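Local coordinates for putative 2,5-diketo-D-gluconic acid reductase B (Sinorhizobium meliloti, PDB 3UP8), which probably catalyses the NADPH-dependent reduction of small carbonyl compounds such as methylglyoxal, as a TIM-barrel member of the aldo/keto reductase family, at residues A[35-41]-A[61-66]; A[55-61]-A[257-261]; A[182-186]-A[238-242]; A[208-214]-A[231-236]. All coordinates share one frame; numbering follows the deposited sequence.

Contact 1 (A[35-41]-A[61-66]); sequences PALGFGT and FRHVDT
Phe39 and Phe61 meet as a T-shaped pair: the edge of the Phe39 ring is turned to the face of Phe61, with planes at 85° and centroids 5.8 Å apart. Leu37 reaches the far end of the same Phe61 ring, its CG 3.7 Å from CE1. On another side of the strands the imidazole of His63 lies against bare backbone. Its face receives Gly38 CA in a CH-pi contact, and with CG anti to the backbone N (chi1 169°) its ND1 is carried to Pro35 O, a hydrogen bond of 3.1 Å. A side chain at Gly38 would collide with that ring. Between the two strands run parallel backbone bonds, Phe39 N to His63 O and Asp65 N to Phe39 O. At the strand ends Asp65 O is gripped twice by Thr41, through its N and its OG1, each 2.8 Å away. Strands 37-40 and 63-65 are the first two of the closed eight-stranded barrel, joined by helix 46-59 in a beta-alpha-beta crossover. Asp65 OD1 forms a salt bridge with Lys95, predicted to lower the pKa of the presumed proton donor, Tyr70; helix 46-59 packs on Phe39 and Val64, and strand 245-249 on Leu37.

Contact 2 (A[55-61]-A[257-261]); sequences QALKLGF and LKENF
Leu257 and Phe261, one helical turn apart, face Leu59 and Phe61 across a seam made by apolar side-chain atoms. Leu59 enters between them: its CD2 lies 3.7 Å from Phe261 CB and 3.8 Å from Leu257 CD1, the two leucines meeting tip to tip. A chi1 of 171° swings the Leu59 branch away from its own amide and lays CG over one face of the Phe261 ring, offset toward the rim, in a CH-pi contact 4.2 Å from the centroid. The same ring meets Phe61 obliquely, the planes 45° apart and Phe261 CD1 3.6 Å from Phe61 CE2. That CE2 is also the atom on which Leu257 CD2 rests, at 3.4 Å, while Ala56 CB touches the same methyl from the helix side. Cutting Phe261 back to an alanine is likely to leave Leu59 CG without the face it rests on and to open a gap beside the Phe61 ring.

The next shell sets these groups in place. Helix 46-59 ends just before Gly60, whose positive phi turns the chain toward strand 63-65; a side chain there would run into both Phe261 CZ and the preceding carbonyl. Phe61 N then returns to Ala56 O in a 2.9 Å hydrogen bond. Beyond, Leu37 of strand 37-40 touches Phe261, and Thr251 meets Leu257. The short helical segments run at 41° to each other, as neighbouring outer helices of the barrel. With no hydrogen bond between them, their association here rests on shape and the exclusion of water rather than on directional polar bonds.

Contact 3 (A[182-186]-A[238-242]); sequences EYHPY and WLVQQ
The Tyr183 ring has Leu239 CD2 over a face, 3.9 Å from the centroid in a CH-pi contact, and at its hydroxyl edge, in the ring plane, Gln242 OE1. Trp238 contributes CZ3 over the same face of the tyrosine, although the two aromatic systems meet obliquely with planes 56° apart. One face of the indole in turn carries the Gln242 amide nitrogen, 3.4 Å above the plane and over its centre. In this TIM barrel the cluster packs the loop after strand 176-182 against the last part of helix 231-240.

On the loop side, Pro185 lies alongside the indole, its CG 4.1 Å from Trp238 CE3, and the junction of His184 with Pro185 lies at CZ3. Helix 270-277 packs on both Trp238 and Pro185, while Leu193 of helix 190-199 touches Tyr183 and Gln242. A phenylalanine in place of Tyr183 would probably leave Gln242 OE1 without its hydroxyl donor and the amide freer to turn.

Gln242 starts beside its own backbone N (chi1 -77°) and, extended beyond CG, carries its amide to indole and tyrosine, where it is held from both ends. Its NE2 donates to Trp238 O at 3.1 Å, from above that carbonyl's plane. Opposite, Tyr183 OH donates a hydrogen bond to Gln242 OE1 at 2.7 Å, in the carbonyl plane and on a lone pair, with ring and amide planes 82° apart.

Contact 4 (A[208-214]-A[231-236]); sequences AMANGKV and AAQVAL
Selenomethionine Met209 sends one bump against helix 231-240, its SE lying 3.5 Å from Ala232 CB. The chain first leaves beside the backbone N, then bends at chi2 (-59°) and again at chi3 (100°), which brings the methyl CE round to the groove between Ala232 and Leu236. There CE sits 3.4 Å from Ala232 O and 3.7 Å from Leu236 CG, the Met209 side chain crossing that of Leu236 at about a right angle. Ala235 CB lies at the same methyl's side, more loosely.

Val214 supplies the second bump. Its CG1 enters the low ground of the alanine-rich helix, 3.6 Å from Ala235 CB and close to Ala231 O and Ala232 CA, and CG2 leans on the same Ala235 methyl. In the reverse sense, Ala231 CB abuts Val214 O at 3.5 Å. At the far end Ala208 CB meets Leu236 CD2. The small Ala231, Ala232 and Ala235 thus leave a shallow surface on which the larger side chains of segment 208-214 can settle.

The two bumps are held together by the turn that separates them: Met209 O accepts from Gly212 N and Val214 N, which approach from opposite faces of its carbonyl plane. Leu220 touches Val214 and Ala231, and Val247 of the barrel wall meets Ala208 and Leu236. The arrangement is that of a TIM barrel in which the loop leaving strand 202-206 lies against the outer helix leading to strand 245-249.

In the fold
Contact 1 is nearest the catalytic machinery: Asp65 lies about 3 Å from Lys95 and Thr41 about 4 Å from Tyr70, the predicted proton donor, measured between side chains, whereas contacts 2 to 4 lie away from these sites. The side chain of Asp65 is also about 6 Å from a bound acetate ion, probably from the crystallisation liquor. Contact 2 shares Phe61 with contact 1, their centres 10 Å apart. Contacts 3 and 4 both use helix 231-240, their centres 9 Å apart, and meet where Leu239 CD1 comes 3.5 Å from Ala208 CB. A probable hydrogen bond of 2.7 Å from Gln233 NE2 to Glu259 O joins contact 4 to contact 2.

Contact 1 (A[35-41]-A[61-66])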
# COMPACT_ATOMS: atom_id res chain seq x y z
N PRO A 35 7.14 1.75 6.41
CA PRO A 35 7.85 0.46 6.37
C PRO A 35 7.64 -0.25 5.02
O PRO A 35 6.51 -0.33 4.54
CB PRO A 35 7.21 -0.34 7.52
CG PRO A 35 6.65 0.69 8.44
CD PRO A 35 6.21 1.83 7.55
N ALA A 36 8.72 -0.73 4.41
CA ALA A 36 8.69 -1.27 3.03
C ALA A 36 7.70 -2.42 2.81
O ALA A 36 7.19 -2.60 1.70
CB ALA A 36 10.09 -1.67 2.56
N LEU A 37 7.43 -3.20 3.86
CA LEU A 37 6.47 -4.27 3.76
C LEU A 37 5.34 -4.02 4.74
O LEU A 37 5.57 -3.79 5.93
CB LEU A 37 7.12 -5.64 4.02
CG LEU A 37 6.19 -6.87 4.15
CD1 LEU A 37 5.52 -7.21 2.83
CD2 LEU A 37 7.01 -8.05 4.66
N GLY A 38 4.12 -4.08 4.23
CA GLY A 38 2.94 -3.84 5.01
C GLY A 38 1.98 -5.01 4.93
O GLY A 38 2.01 -5.78 3.97
N PHE A 39 1.17 -5.13 5.97
CA PHE A 39 0.07 -6.07 6.05
C PHE A 39 -1.17 -5.42 5.46
O PHE A 39 -1.78 -4.53 6.08
CB PHE A 39 -0.18 -6.41 7.53
CG PHE A 39 -1.10 -7.59 7.74
CD1 PHE A 39 -0.58 -8.88 7.82
CD2 PHE A 39 -2.47 -7.42 7.86
CE1 PHE A 39 -1.41 -9.98 8.01
CE2 PHE A 39 -3.31 -8.50 8.06
CZ PHE A 39 -2.78 -9.79 8.14
N GLY A 40 -1.56 -5.86 4.27
CA GLY A 40 -2.72 -5.31 3.59
C GLY A 40 -3.97 -6.09 3.95
O GLY A 40 -3.96 -7.33 3.89
N THR A 41 -5.03 -5.39 4.33
CA THR A 41 -6.29 -6.06 4.72
C THR A 41 -7.33 -6.08 3.59
O THR A 41 -8.43 -6.63 3.74
CB THR A 41 -6.90 -5.51 6.03
OG1 THR A 41 -7.27 -4.13 5.86
CG2 THR A 41 -5.90 -5.62 7.19
N PHE A 61 5.62 -7.49 11.73
CA PHE A 61 4.96 -6.49 10.86
C PHE A 61 4.67 -5.25 11.67
O PHE A 61 4.19 -5.34 12.80
CB PHE A 61 3.62 -7.01 10.33
CG PHE A 61 3.73 -7.75 9.03
CD1 PHE A 61 3.53 -7.08 7.82
CD2 PHE A 61 4.02 -9.11 9.01
CE1 PHE A 61 3.62 -7.77 6.61
CE2 PHE A 61 4.11 -9.80 7.81
CZ PHE A 61 3.92 -9.13 6.61
N ARG A 62 4.97 -4.08 11.10
CA ARG A 62 4.72 -2.81 11.78
C ARG A 62 3.98 -1.79 10.90
O ARG A 62 3.94 -0.60 11.21
CB ARG A 62 6.03 -2.20 12.27
CG ARG A 62 6.72 -2.97 13.39
CD ARG A 62 5.90 -2.94 14.69
NE ARG A 62 6.60 -3.66 15.76
CZ ARG A 62 6.46 -4.96 16.00
NH1 ARG A 62 5.65 -5.71 15.27
NH2 ARG A 62 7.15 -5.52 16.99
N HIS A 63 3.44 -2.26 9.78
CA HIS A 63 2.71 -1.43 8.85
C HIS A 63 1.44 -2.20 8.57
O HIS A 63 1.48 -3.36 8.17
CB HIS A 63 3.59 -1.20 7.60
CG HIS A 63 2.88 -0.57 6.44
ND1 HIS A 63 3.49 -0.41 5.21
CD2 HIS A 63 1.63 -0.08 6.31
CE1 HIS A 63 2.64 0.15 4.37
NE2 HIS A 63 1.50 0.37 5.01
N VAL A 64 0.30 -1.58 8.85
CA VAL A 64 -0.99 -2.21 8.60
C VAL A 64 -1.82 -1.28 7.72
O VAL A 64 -1.92 -0.09 8.01
CB VAL A 64 -1.77 -2.50 9.90
CG1 VAL A 64 -3.10 -3.17 9.57
CG2 VAL A 64 -0.95 -3.40 10.86
N ASP A 65 -2.39 -1.85 6.65
CA ASP A 65 -3.15 -1.09 5.66
C ASP A 65 -4.60 -1.55 5.54
O ASP A 65 -4.88 -2.74 5.29
CB ASP A 65 -2.45 -1.18 4.30
CG ASP A 65 -3.17 -0.38 3.23
OD1 ASP A 65 -4.19 -0.88 2.69
OD2 ASP A 65 -2.70 0.74 2.93
N THR A 66 -5.52 -0.60 5.69
CA THR A 66 -6.96 -0.89 5.60
C THR A 66 -7.68 0.25 4.84
O THR A 66 -7.01 1.11 4.25
CB THR A 66 -7.55 -1.19 7.02
OG1 THR A 66 -8.90 -1.65 6.91
CG2 THR A 66 -7.47 0.06 7.92
O HOH W 1 6.14 -3.72 8.63

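Contact 2 (A[55-61]-A[257-261])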
# COMPACT_ATOMS: atom_id res chain seq x y z
N GLN A 55 -0.81 -12.38 14.86
CA GLN A 55 0.39 -13.14 14.53
C GLN A 55 1.37 -12.32 13.70
O GLN A 55 2.56 -12.32 13.97
CB GLN A 55 0.02 -14.41 13.79
CG GLN A 55 -0.97 -15.30 14.53
CD GLN A 55 -1.21 -16.58 13.77
OE1 GLN A 55 -2.34 -16.88 13.37
NE2 GLN A 55 -0.14 -17.34 13.55
N ALA A 56 0.85 -11.62 12.69
CA ALA A 56 1.67 -10.73 11.87
C ALA A 56 2.44 -9.72 12.73
O ALA A 56 3.61 -9.47 12.50
CB ALA A 56 0.81 -10.02 10.85
N LEU A 57 1.75 -9.16 13.71
CA LEU A 57 2.34 -8.16 14.59
C LEU A 57 3.40 -8.78 15.52
O LEU A 57 4.44 -8.16 15.76
CB LEU A 57 1.24 -7.47 15.41
CG LEU A 57 0.34 -6.48 14.65
CD1 LEU A 57 -0.91 -6.19 15.47
CD2 LEU A 57 1.07 -5.19 14.31
N LYS A 58 3.12 -9.98 16.02
CA LYS A 58 4.10 -10.75 16.81
C LYS A 58 5.33 -11.03 15.99
O LYS A 58 6.44 -10.79 16.44
CB LYS A 58 3.51 -12.07 17.30
CG LYS A 58 2.62 -11.91 18.51
CD LYS A 58 1.83 -13.19 18.82
CE LYS A 58 0.67 -12.86 19.76
NZ LYS A 58 0.19 -14.03 20.55
N LEU A 59 5.12 -11.53 14.77
CA LEU A 59 6.21 -11.86 13.86
C LEU A 59 7.09 -10.66 13.52
O LEU A 59 8.28 -10.81 13.23
CB LEU A 59 5.66 -12.53 12.58
CG LEU A 59 6.58 -12.78 11.37
CD1 LEU A 59 7.59 -13.90 11.63
CD2 LEU A 59 5.77 -13.07 10.13
N GLY A 60 6.53 -9.45 13.58
CA GLY A 60 7.33 -8.25 13.32
C GLY A 60 6.78 -7.23 12.32
O GLY A 60 7.44 -6.23 12.08
N PHE A 61 5.62 -7.49 11.73
CA PHE A 61 4.96 -6.49 10.86
C PHE A 61 4.67 -5.25 11.67
O PHE A 61 4.19 -5.34 12.80
CB PHE A 61 3.62 -7.01 10.33
CG PHE A 61 3.73 -7.75 9.03
CD1 PHE A 61 3.53 -7.08 7.82
CD2 PHE A 61 4.02 -9.11 9.01
CE1 PHE A 61 3.62 -7.77 6.61
CE2 PHE A 61 4.11 -9.80 7.81
CZ PHE A 61 3.92 -9.13 6.61
N LEU A 257 2.28 -16.00 5.74
CA LEU A 257 2.74 -14.95 6.64
C LEU A 257 4.27 -14.98 6.82
O LEU A 257 4.95 -14.00 6.51
CB LEU A 257 2.07 -15.13 8.01
CG LEU A 257 1.75 -13.98 8.96
CD1 LEU A 257 2.23 -14.35 10.35
CD2 LEU A 257 2.34 -12.65 8.52
N LYS A 258 4.79 -16.10 7.29
CA LYS A 258 6.23 -16.24 7.57
C LYS A 258 7.07 -16.18 6.29
O LYS A 258 8.20 -15.69 6.30
CB LYS A 258 6.51 -17.54 8.33
CG LYS A 258 5.66 -17.69 9.59
CD LYS A 258 6.39 -18.45 10.69
CE LYS A 258 5.72 -18.19 12.05
NZ LYS A 258 6.22 -19.10 13.12
N GLU A 259 6.49 -16.69 5.20
CA GLU A 259 7.14 -16.72 3.89
C GLU A 259 7.26 -15.30 3.30
O GLU A 259 8.34 -14.89 2.87
CB GLU A 259 6.34 -17.65 2.96
CG GLU A 259 6.89 -17.79 1.54
CD GLU A 259 5.87 -18.42 0.58
OE1 GLU A 259 5.19 -19.38 0.99
OE2 GLU A 259 5.76 -17.94 -0.57
N ASN A 260 6.15 -14.57 3.31
CA ASN A 260 6.11 -13.19 2.79
C ASN A 260 7.05 -12.23 3.54
O ASN A 260 7.63 -11.32 2.94
CB ASN A 260 4.68 -12.66 2.80
CG ASN A 260 3.81 -13.26 1.71
OD1 ASN A 260 4.10 -14.34 1.18
ND2 ASN A 260 2.73 -12.57 1.36
N PHE A 261 7.20 -12.47 4.84
CA PHE A 261 8.05 -11.64 5.70
C PHE A 261 9.54 -11.84 5.43
O PHE A 261 10.34 -10.91 5.61
CB PHE A 261 7.73 -11.97 7.16
CG PHE A 261 8.29 -10.99 8.15
CD1 PHE A 261 7.71 -9.74 8.31
CD2 PHE A 261 9.39 -11.34 8.93
CE1 PHE A 261 8.23 -8.83 9.24
CE2 PHE A 261 9.91 -10.44 9.86
CZ PHE A 261 9.32 -9.18 10.01

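Contact 3 (A[182-186]-A[238-242])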
# COMPACT_ATOMS: atom_id res chain seq x y z
N GLU A 182 -2.03 -0.71 -8.00
CA GLU A 182 -1.77 -2.11 -8.39
C GLU A 182 -0.39 -2.17 -9.02
O GLU A 182 -0.09 -1.41 -9.92
CB GLU A 182 -2.80 -2.56 -9.42
CG GLU A 182 -2.64 -3.98 -9.85
CD GLU A 182 -3.70 -4.43 -10.82
OE1 GLU A 182 -4.78 -3.80 -10.87
OE2 GLU A 182 -3.45 -5.41 -11.54
N TYR A 183 0.47 -3.06 -8.53
CA TYR A 183 1.81 -3.19 -9.10
C TYR A 183 2.33 -4.61 -8.84
O TYR A 183 2.38 -5.06 -7.70
CB TYR A 183 2.75 -2.13 -8.51
CG TYR A 183 4.08 -1.97 -9.23
CD1 TYR A 183 4.22 -2.30 -10.58
CD2 TYR A 183 5.20 -1.48 -8.55
CE1 TYR A 183 5.46 -2.15 -11.24
CE2 TYR A 183 6.43 -1.32 -9.19
CZ TYR A 183 6.55 -1.65 -10.53
OH TYR A 183 7.78 -1.48 -11.12
N HIS A 184 2.66 -5.29 -9.93
CA HIS A 184 3.14 -6.67 -9.92
C HIS A 184 3.85 -6.86 -11.26
O HIS A 184 3.80 -5.97 -12.11
CB HIS A 184 1.96 -7.65 -9.77
CG HIS A 184 0.82 -7.36 -10.69
ND1 HIS A 184 0.86 -7.64 -12.05
CD2 HIS A 184 -0.41 -6.84 -10.45
CE1 HIS A 184 -0.28 -7.27 -12.60
NE2 HIS A 184 -1.07 -6.79 -11.66
N PRO A 185 4.54 -8.00 -11.45
CA PRO A 185 5.35 -8.14 -12.67
C PRO A 185 4.58 -7.97 -14.00
O PRO A 185 5.19 -7.59 -15.01
CB PRO A 185 5.92 -9.55 -12.54
CG PRO A 185 6.00 -9.77 -11.04
CD PRO A 185 4.75 -9.12 -10.51
N TYR A 186 3.27 -8.23 -14.00
CA TYR A 186 2.48 -8.18 -15.25
C TYR A 186 1.92 -6.80 -15.60
O TYR A 186 1.35 -6.61 -16.69
CB TYR A 186 1.39 -9.26 -15.22
CG TYR A 186 1.98 -10.58 -14.80
CD1 TYR A 186 2.80 -11.32 -15.66
CD2 TYR A 186 1.75 -11.07 -13.51
CE1 TYR A 186 3.38 -12.53 -15.24
CE2 TYR A 186 2.31 -12.25 -13.09
CZ TYR A 186 3.12 -12.98 -13.95
OH TYR A 186 3.64 -14.15 -13.47
N TRP A 238 11.17 -8.32 -5.86
CA TRP A 238 11.35 -7.49 -7.04
C TRP A 238 10.75 -6.10 -6.81
O TRP A 238 11.28 -5.08 -7.28
CB TRP A 238 10.70 -8.15 -8.26
CG TRP A 238 10.67 -7.27 -9.48
CD1 TRP A 238 11.73 -6.95 -10.29
CD2 TRP A 238 9.52 -6.61 -10.05
NE1 TRP A 238 11.32 -6.11 -11.31
CE2 TRP A 238 9.96 -5.90 -11.19
CE3 TRP A 238 8.16 -6.56 -9.70
CZ2 TRP A 238 9.09 -5.15 -12.00
CZ3 TRP A 238 7.29 -5.79 -10.51
CH2 TRP A 238 7.76 -5.10 -11.64
N LEU A 239 9.62 -6.07 -6.10
CA LEU A 239 8.99 -4.80 -5.72
C LEU A 239 9.83 -4.02 -4.71
O LEU A 239 10.20 -2.87 -4.92
CB LEU A 239 7.58 -5.07 -5.18
CG LEU A 239 6.61 -5.65 -6.23
CD1 LEU A 239 5.37 -6.23 -5.56
CD2 LEU A 239 6.21 -4.58 -7.23
N VAL A 240 10.15 -4.70 -3.61
CA VAL A 240 10.75 -4.07 -2.44
C VAL A 240 12.20 -3.64 -2.73
O VAL A 240 12.71 -2.71 -2.10
CB VAL A 240 10.57 -5.00 -1.22
CG1 VAL A 240 11.86 -5.74 -0.83
CG2 VAL A 240 9.95 -4.26 -0.07
N GLN A 241 12.82 -4.28 -3.71
CA GLN A 241 14.17 -3.93 -4.16
C GLN A 241 14.19 -2.68 -5.05
O GLN A 241 15.24 -2.07 -5.24
CB GLN A 241 14.81 -5.12 -4.90
CG GLN A 241 16.31 -4.98 -5.19
CD GLN A 241 16.97 -6.31 -5.53
OE1 GLN A 241 16.76 -7.32 -4.84
NE2 GLN A 241 17.76 -6.32 -6.58
N GLN A 242 13.04 -2.30 -5.59
CA GLN A 242 12.97 -1.06 -6.37
C GLN A 242 12.96 0.16 -5.47
O GLN A 242 12.27 0.17 -4.43
CB GLN A 242 11.72 -1.04 -7.22
CG GLN A 242 11.78 -1.90 -8.44
CD GLN A 242 10.46 -1.95 -9.17
OE1 GLN A 242 10.01 -0.95 -9.72
NE2 GLN A 242 9.85 -3.12 -9.19

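Contact 4 (A[208-214]-A[231-236])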
# COMPACT_ATOMS: atom_id res chain seq x y z
N ALA A 208 0.52 -7.75 -5.46
CA ALA A 208 1.85 -8.29 -5.80
C ALA A 208 1.79 -9.68 -6.46
O ALA A 208 2.58 -9.98 -7.36
CB ALA A 208 2.73 -8.33 -4.57
N MSE A 209 0.86 -10.53 -6.02
CA MSE A 209 0.73 -11.92 -6.50
C MSE A 209 -0.03 -12.04 -7.84
O MSE A 209 -0.15 -13.14 -8.39
CB MSE A 209 0.03 -12.79 -5.45
CG MSE A 209 0.72 -12.91 -4.11
SE MSE A 209 2.52 -13.63 -4.29
CE MSE A 209 3.57 -12.02 -4.21
N ALA A 210 -0.54 -10.90 -8.32
CA ALA A 210 -1.35 -10.84 -9.55
C ALA A 210 -2.49 -11.88 -9.61
O ALA A 210 -2.69 -12.56 -10.62
CB ALA A 210 -0.47 -10.91 -10.79
N ASN A 211 -3.22 -11.99 -8.49
CA ASN A 211 -4.41 -12.82 -8.40
C ASN A 211 -4.11 -14.31 -8.66
O ASN A 211 -4.96 -15.04 -9.16
CB ASN A 211 -5.49 -12.29 -9.37
CG ASN A 211 -6.90 -12.59 -8.92
OD1 ASN A 211 -7.15 -12.93 -7.76
ND2 ASN A 211 -7.84 -12.44 -9.84
N GLY A 212 -2.89 -14.74 -8.32
CA GLY A 212 -2.47 -16.13 -8.52
C GLY A 212 -1.50 -16.40 -9.66
O GLY A 212 -0.90 -17.48 -9.72
N LYS A 213 -1.34 -15.44 -10.57
CA LYS A 213 -0.41 -15.59 -11.69
C LYS A 213 1.03 -15.80 -11.21
O LYS A 213 1.78 -16.60 -11.79
CB LYS A 213 -0.45 -14.38 -12.61
CG LYS A 213 -1.36 -14.48 -13.82
CD LYS A 213 -0.91 -13.45 -14.88
CE LYS A 213 -1.35 -13.84 -16.27
NZ LYS A 213 -0.42 -13.31 -17.30
N VAL A 214 1.41 -15.09 -10.14
CA VAL A 214 2.80 -15.14 -9.66
C VAL A 214 3.28 -16.54 -9.24
O VAL A 214 4.29 -16.99 -9.76
CB VAL A 214 3.10 -14.05 -8.60
CG1 VAL A 214 4.34 -14.40 -7.79
CG2 VAL A 214 3.28 -12.69 -9.27
N ALA A 231 8.34 -18.44 -5.77
CA ALA A 231 7.97 -17.46 -6.79
C ALA A 231 7.35 -16.19 -6.16
O ALA A 231 7.59 -15.08 -6.62
CB ALA A 231 7.00 -18.09 -7.80
N ALA A 232 6.57 -16.39 -5.10
CA ALA A 232 5.90 -15.31 -4.39
C ALA A 232 6.90 -14.35 -3.76
O ALA A 232 6.77 -13.12 -3.89
CB ALA A 232 4.98 -15.87 -3.34
N GLN A 233 7.91 -14.91 -3.10
CA GLN A 233 8.97 -14.11 -2.48
C GLN A 233 9.79 -13.38 -3.53
O GLN A 233 10.23 -12.26 -3.30
CB GLN A 233 9.89 -14.98 -1.61
CG GLN A 233 9.23 -15.51 -0.35
CD GLN A 233 10.03 -16.63 0.32
OE1 GLN A 233 10.56 -17.52 -0.35
NE2 GLN A 233 10.12 -16.59 1.65
N VAL A 234 9.97 -14.01 -4.68
CA VAL A 234 10.65 -13.35 -5.79
C VAL A 234 9.90 -12.09 -6.26
O VAL A 234 10.51 -11.05 -6.52
CB VAL A 234 10.89 -14.32 -6.97
CG1 VAL A 234 11.43 -13.59 -8.19
CG2 VAL A 234 11.86 -15.43 -6.54
N ALA A 235 8.58 -12.19 -6.37
CA ALA A 235 7.78 -11.05 -6.83
C ALA A 235 7.80 -9.93 -5.78
O ALA A 235 7.98 -8.76 -6.13
CB ALA A 235 6.36 -11.48 -7.14
N LEU A 236 7.61 -10.29 -4.52
CA LEU A 236 7.71 -9.35 -3.40
C LEU A 236 9.08 -8.69 -3.33
O LEU A 236 9.19 -7.48 -3.12
CB LEU A 236 7.44 -10.06 -2.07
CG LEU A 236 6.01 -10.53 -1.79
CD1 LEU A 236 6.00 -11.49 -0.61
CD2 LEU A 236 5.05 -9.37 -1.55